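Local structure of D-3-phosphoglycerate dehydrogenase oxidoreductase protein (Ralstonia solanacearum, 3GG9) at residues A[235-238]-A[239-242]; A[316-319]-A[320-324]. The protein probably acts as an NAD-dependent D-3-phosphoglycerate dehydrogenase, a member of the D-isomer specific 2-hydroxyacid dehydrogenase family. All coordinates share one frame; numbering follows the deposited sequence.

Interaction 1 (A[235-238]-A[239-242])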
ATOM      1  N   VAL A 235     -11.013  22.448  10.708  1.00 30.00           N
ATOM      2  CA  VAL A 235      -9.589  22.792  10.710  1.00 27.59           C
ATOM      3  C   VAL A 235      -9.000  22.767  12.114  1.00 31.28           C
ATOM      4  O   VAL A 235      -7.841  22.420  12.273  1.00 31.85           O
ATOM      5  CB  VAL A 235      -9.300  24.210  10.093  1.00 28.13           C
ATOM      6  CG1 VAL A 235      -7.814  24.530  10.123  1.00 36.48           C
ATOM      7  CG2 VAL A 235      -9.748  24.261   8.690  1.00 32.92           C
ATOM      8  N   ALA A 236      -9.786  23.133  13.127  1.00 33.32           N
ATOM      9  CA  ALA A 236      -9.299  23.106  14.509  1.00 32.12           C
ATOM     10  C   ALA A 236      -8.949  21.674  14.918  1.00 35.05           C
ATOM     11  O   ALA A 236      -7.901  21.435  15.533  1.00 31.68           O
ATOM     12  CB  ALA A 236     -10.322  23.708  15.472  1.00 34.67           C
ATOM     13  N   ASP A 237      -9.815  20.732  14.552  1.00 36.44           N
ATOM     14  CA  ASP A 237      -9.579  19.302  14.805  1.00 27.22           C
ATOM     15  C   ASP A 237      -8.309  18.798  14.123  1.00 25.73           C
ATOM     16  O   ASP A 237      -7.480  18.138  14.741  1.00 32.89           O
ATOM     17  CB  ASP A 237     -10.766  18.470  14.307  1.00 33.80           C
ATOM     18  CG  ASP A 237     -12.047  18.731  15.092  1.00 38.68           C
ATOM     19  OD1 ASP A 237     -13.132  18.770  14.464  1.00 36.69           O
ATOM     20  OD2 ASP A 237     -11.969  18.882  16.331  1.00 48.97           O
ATOM     21  N   LEU A 238      -8.188  19.053  12.821  1.00 24.54           N
ATOM     22  CA  LEU A 238      -7.001  18.651  12.061  1.00 25.16           C
ATOM     23  C   LEU A 238      -5.703  19.301  12.553  1.00 27.31           C
ATOM     24  O   LEU A 238      -4.670  18.653  12.602  1.00 28.60           O
ATOM     25  CB  LEU A 238      -7.209  18.950  10.570  1.00 27.28           C
ATOM     26  CG  LEU A 238      -8.290  18.123   9.874  1.00 30.34           C
ATOM     27  CD1 LEU A 238      -8.545  18.687   8.488  1.00 29.00           C
ATOM     28  CD2 LEU A 238      -7.917  16.624   9.815  1.00 25.66           C
ATOM     29  N   THR A 239      -5.739  20.585  12.920  1.00 30.09           N
ATOM     30  CA  THR A 239      -4.514  21.246  13.387  1.00 25.47           C
ATOM     31  C   THR A 239      -4.118  20.840  14.817  1.00 30.44           C
ATOM     32  O   THR A 239      -3.073  21.234  15.307  1.00 34.20           O
ATOM     33  CB  THR A 239      -4.560  22.787  13.212  1.00 31.66           C
ATOM     34  OG1 THR A 239      -5.743  23.291  13.817  1.00 33.88           O
ATOM     35  CG2 THR A 239      -4.558  23.164  11.713  1.00 34.37           C
ATOM     36  N   ARG A 240      -4.955  20.024  15.457  1.00 32.79           N
ATOM     37  CA  ARG A 240      -4.660  19.387  16.738  0.50 36.86           C
ATOM     38  C   ARG A 240      -3.699  18.209  16.536  1.00 34.67           C
ATOM     39  O   ARG A 240      -3.007  17.780  17.467  1.00 29.43           O
ATOM     40  CB  ARG A 240      -5.971  18.857  17.323  0.50 38.69           C
ATOM     41  CG  ARG A 240      -6.071  18.845  18.819  0.50 44.80           C
ATOM     42  CD  ARG A 240      -7.076  19.844  19.356  0.50 43.05           C
ATOM     43  NE  ARG A 240      -8.378  19.748  18.699  0.50 40.61           N
ATOM     44  CZ  ARG A 240      -9.453  20.442  19.062  0.50 35.19           C
ATOM     45  NH1 ARG A 240     -10.596  20.308  18.392  0.50 32.19           N
ATOM     46  NH2 ARG A 240      -9.388  21.273  20.095  0.50 39.83           N
ATOM     47  N   MET A 241      -3.690  17.674  15.309  1.00 34.32           N
ATOM     48  CA  MET A 241      -2.907  16.479  14.961  1.00 30.55           C
ATOM     49  C   MET A 241      -1.398  16.692  15.066  1.00 33.20           C
ATOM     50  O   MET A 241      -0.918  17.824  14.939  1.00 34.28           O
ATOM     51  CB  MET A 241      -3.300  15.942  13.567  1.00 28.86           C
ATOM     52  CG  MET A 241      -4.747  15.385  13.479  1.00 26.76           C
ATOM     53  SD  MET A 241      -5.295  14.606  11.914  1.00 22.02           S
ATOM     54  CE  MET A 241      -4.323  13.100  11.905  1.00 29.74           C
ATOM     55  N   LYS A 242      -0.651  15.616  15.303  1.00 28.71           N
ATOM     56  CA  LYS A 242       0.812  15.697  15.305  1.00 32.65           C
ATOM     57  C   LYS A 242       1.345  16.182  13.943  1.00 33.09           C
ATOM     58  O   LYS A 242       0.709  15.946  12.916  1.00 30.58           O
ATOM     59  CB  LYS A 242       1.451  14.348  15.628  1.00 29.71           C
ATOM     60  CG  LYS A 242       0.956  13.696  16.906  1.00 23.60           C
ATOM     61  CD  LYS A 242       1.647  12.359  17.103  1.00 30.71           C
ATOM     62  CE  LYS A 242       1.016  11.611  18.239  1.00 33.11           C
ATOM     63  NZ  LYS A 242       1.788  10.367  18.576  1.00 38.78           N
TER

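Interaction 2 (A[316-319]-A[320-324])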
ATOM      1  N   ALA A 316     -27.721  -5.915  -8.615  1.00 27.14           N
ATOM      2  CA  ALA A 316     -28.491  -4.910  -9.359  1.00 27.14           C
ATOM      3  C   ALA A 316     -29.149  -5.482 -10.634  1.00 31.03           C
ATOM      4  O   ALA A 316     -30.287  -5.117 -10.954  1.00 28.11           O
ATOM      5  CB  ALA A 316     -27.631  -3.655  -9.681  1.00 22.69           C
ATOM      6  N   PHE A 317     -28.448  -6.393 -11.319  1.00 26.63           N
ATOM      7  CA  PHE A 317     -28.957  -7.063 -12.523  1.00 25.31           C
ATOM      8  C   PHE A 317     -30.058  -8.065 -12.192  1.00 28.64           C
ATOM      9  O   PHE A 317     -31.099  -8.078 -12.847  1.00 22.93           O
ATOM     10  CB  PHE A 317     -27.852  -7.783 -13.299  1.00 24.44           C
ATOM     11  CG  PHE A 317     -26.782  -6.880 -13.859  1.00 28.56           C
ATOM     12  CD1 PHE A 317     -26.956  -5.500 -13.934  1.00 25.34           C
ATOM     13  CD2 PHE A 317     -25.585  -7.424 -14.317  1.00 23.83           C
ATOM     14  CE1 PHE A 317     -25.952  -4.688 -14.463  1.00 22.32           C
ATOM     15  CE2 PHE A 317     -24.589  -6.615 -14.861  1.00 29.29           C
ATOM     16  CZ  PHE A 317     -24.773  -5.245 -14.929  1.00 25.17           C
ATOM     17  N   GLN A 318     -29.826  -8.902 -11.182  1.00 26.64           N
ATOM     18  CA  GLN A 318     -30.864  -9.823 -10.701  1.00 29.45           C
ATOM     19  C   GLN A 318     -32.105  -9.068 -10.212  1.00 31.34           C
ATOM     20  O   GLN A 318     -33.229  -9.535 -10.407  1.00 29.11           O
ATOM     21  CB  GLN A 318     -30.329 -10.759  -9.619  1.00 31.79           C
ATOM     22  CG  GLN A 318     -31.198 -11.995  -9.327  1.00 30.17           C
ATOM     23  CD  GLN A 318     -31.515 -12.824 -10.578  1.00 28.88           C
ATOM     24  OE1 GLN A 318     -30.617 -13.201 -11.334  1.00 34.90           O
ATOM     25  NE2 GLN A 318     -32.806 -13.126 -10.789  1.00 29.68           N
ATOM     26  N   ASN A 319     -31.911  -7.884  -9.626  1.00 30.10           N
ATOM     27  CA  ASN A 319     -33.047  -7.064  -9.192  1.00 30.35           C
ATOM     28  C   ASN A 319     -33.973  -6.684 -10.356  1.00 30.87           C
ATOM     29  O   ASN A 319     -35.203  -6.756 -10.231  1.00 29.15           O
ATOM     30  CB  ASN A 319     -32.585  -5.828  -8.405  1.00 30.54           C
ATOM     31  CG  ASN A 319     -32.199  -6.142  -6.960  1.00 32.39           C
ATOM     32  OD1 ASN A 319     -32.478  -7.221  -6.431  1.00 28.36           O
ATOM     33  ND2 ASN A 319     -31.570  -5.175  -6.305  1.00 26.59           N
ATOM     34  N   ILE A 320     -33.387  -6.287 -11.483  1.00 33.31           N
ATOM     35  CA  ILE A 320     -34.156  -5.994 -12.686  1.00 29.02           C
ATOM     36  C   ILE A 320     -34.929  -7.243 -13.141  1.00 36.78           C
ATOM     37  O   ILE A 320     -36.137  -7.174 -13.388  1.00 33.16           O
ATOM     38  CB  ILE A 320     -33.280  -5.454 -13.827  1.00 33.53           C
ATOM     39  CG1 ILE A 320     -32.722  -4.069 -13.462  1.00 33.55           C
ATOM     40  CG2 ILE A 320     -34.082  -5.367 -15.128  1.00 35.15           C
ATOM     41  CD1 ILE A 320     -31.597  -3.595 -14.391  1.00 31.22           C
ATOM     42  N   LEU A 321     -34.244  -8.382 -13.206  1.00 32.47           N
ATOM     43  CA  LEU A 321     -34.888  -9.647 -13.577  1.00 33.05           C
ATOM     44  C   LEU A 321     -36.030 -10.050 -12.640  1.00 37.34           C
ATOM     45  O   LEU A 321     -37.065 -10.534 -13.105  1.00 37.24           O
ATOM     46  CB  LEU A 321     -33.882 -10.798 -13.679  1.00 36.25           C
ATOM     47  CG  LEU A 321     -32.630 -10.633 -14.549  1.00 32.18           C
ATOM     48  CD1 LEU A 321     -31.889 -11.954 -14.646  1.00 31.01           C
ATOM     49  CD2 LEU A 321     -32.933 -10.073 -15.947  1.00 33.95           C
ATOM     50  N   ASP A 322     -35.835  -9.860 -11.335  1.00 33.95           N
ATOM     51  CA  ASP A 322     -36.839 -10.209 -10.329  1.00 34.80           C
ATOM     52  C   ASP A 322     -38.075  -9.321 -10.440  1.00 37.00           C
ATOM     53  O   ASP A 322     -39.184  -9.800 -10.253  1.00 36.85           O
ATOM     54  CB  ASP A 322     -36.297 -10.090  -8.900  1.00 32.38           C
ATOM     55  CG  ASP A 322     -35.278 -11.156  -8.542  1.00 39.84           C
ATOM     56  OD1 ASP A 322     -35.223 -12.239  -9.171  1.00 41.21           O
ATOM     57  OD2 ASP A 322     -34.525 -10.897  -7.584  1.00 40.51           O
ATOM     58  N   ILE A 323     -37.877  -8.034 -10.736  1.00 35.37           N
ATOM     59  CA  ILE A 323     -38.999  -7.099 -10.878  1.00 41.09           C
ATOM     60  C   ILE A 323     -39.861  -7.447 -12.095  1.00 39.23           C
ATOM     61  O   ILE A 323     -41.088  -7.428 -12.014  1.00 43.76           O
ATOM     62  CB  ILE A 323     -38.524  -5.610 -10.864  1.00 43.80           C
ATOM     63  CG1 ILE A 323     -38.866  -4.975  -9.529  1.00 53.37           C
ATOM     64  CG2 ILE A 323     -39.184  -4.763 -11.934  1.00 49.66           C
ATOM     65  CD1 ILE A 323     -37.946  -5.361  -8.448  1.00 62.27           C
ATOM     66  N   LEU A 324     -39.212  -7.813 -13.194  1.00 35.60           N
ATOM     67  CA  LEU A 324     -39.915  -8.207 -14.412  1.00 39.54           C
ATOM     68  C   LEU A 324     -40.729  -9.495 -14.246  1.00 42.56           C
ATOM     69  O   LEU A 324     -41.588  -9.792 -15.074  1.00 48.44           O
ATOM     70  CB  LEU A 324     -38.945  -8.329 -15.588  1.00 39.82           C
ATOM     71  CG  LEU A 324     -38.224  -7.055 -16.030  1.00 33.27           C
ATOM     72  CD1 LEU A 324     -37.125  -7.387 -17.016  1.00 36.02           C
ATOM     73  CD2 LEU A 324     -39.184  -6.027 -16.619  1.00 41.64           C
TER
HETATM   74  O   HOH W   1     -34.991  -8.809  -6.138  1.00 40.69           O

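Interaction 1 (A[235-238]-A[239-242])
Thr239 and Val235 meet through one doubly used carbonyl oxygen. The backbone amide is the first donor, with Thr239 N 2.9 Å from Val235 O. The hydroxyl is the second, with Thr239 OG1 2.7 Å from Val235 O. The two donors approach from opposite faces of the carbonyl plane. The torsion of Thr239 explains the reach: chi1 of 53° sets OG1 between its own N and carbonyl carbon, facing back down the helix. Two further backbone bonds turn the chain more tightly. Arg240 N donates to Asp237 O over 3.2 Å, and Met241 N donates to Leu238 O over 3.0 Å. The latter closes a type I beta turn from Leu238 to Met241.

The charged pair is Asp237 and Arg240. Arg240 has two conformers; in the one described, the side chains run side by side. Its salt bridge is the 2.9 Å bond from Arg240 NH1 to Asp237 OD2. OD2 lies in the guanidinium plane, while NH1 meets the carboxylate on its anti side, 27° out of plane. Bends at chi2 and chi3 fold this conformer back over the helix, and Ala236 O lies over one guanidinium face. The other carboxylate oxygen, Asp237 OD1, accepts from Thr234 N.

Apolar contacts are few. Leu238 CD2 lies 3.9 Å from Met241 SD, the two chains pointing the same way. Both side chains also rest on Phe247 of strand 246-249 and on Pro270. Val235 CG1 touches Thr239 CG2. The arrangement is a short helix leading into a type I turn, before strand 246-249 of the Rossmann-type NAD-binding domain.

Interaction 2 (A[316-319]-A[320-324])
Gln318 reaches one turn ahead along the helix to Asp322, passing Leu321 on the way. From CB, its chain leaves with CG anti to the backbone N, then bends at chi2. CG comes 3.9 Å from Asp322 OD2. CD lies near Asp322 OD1 and Leu321 CD1. At the tip the amide splits its contacts. Gln318 OE1 lies 3.8 Å from the methyl Leu321 CD1. Gln318 NE2 donates to Asp322 OD1 over 3.0 Å, with a nearly straight N-H...O angle of 168°. The acceptor lies in the amide plane, but the donor stands 48° above the carboxylate plane. The two planes are inclined at 52°.

This is an i to i+4 side-chain bond laid over a regular alpha-helical backbone. The helix, 306-324, packs on the parallel sheet that includes strands 51-54, 74-77 and 100-102. Beneath the side-chain link, Asp322 N donates to Gln318 O over 2.8 Å. The same two residues are therefore joined through both backbone and side chains.

The second carboxylate oxygen turns to water. One water molecule lies 2.6 Å from Asp322 OD2 and 3.0 Å from Asn319 OD1, bridging the two side chains. Asn319 ND2 makes a weak bond to Glu103 O, just past strand 100-102. Ile320 carries its CG1 to 3.6 Å from Ala316 O, and its side chain touches Val53 and Ser76 on the sheet.

In the fold
From the N terminus, the chain first builds strands 4-7, 28-31, 51-54, 74-77 and 100-102 of one parallel sheet. It then passes into the second sheet, whose first strand along the chain is 162-166. Interaction 1 comes next, between strands 218-221 and 246-249, where its side chains touch helices 209-215 and 260-267. Interaction 2 follows near the end of helix 306-324, which returns to the first sheet. Each contact joins adjoining segments and closes only a local turn, so the two neither nest nor cross. They lie on opposite sides of the chain's centre, with their own centres about 47 Å apart.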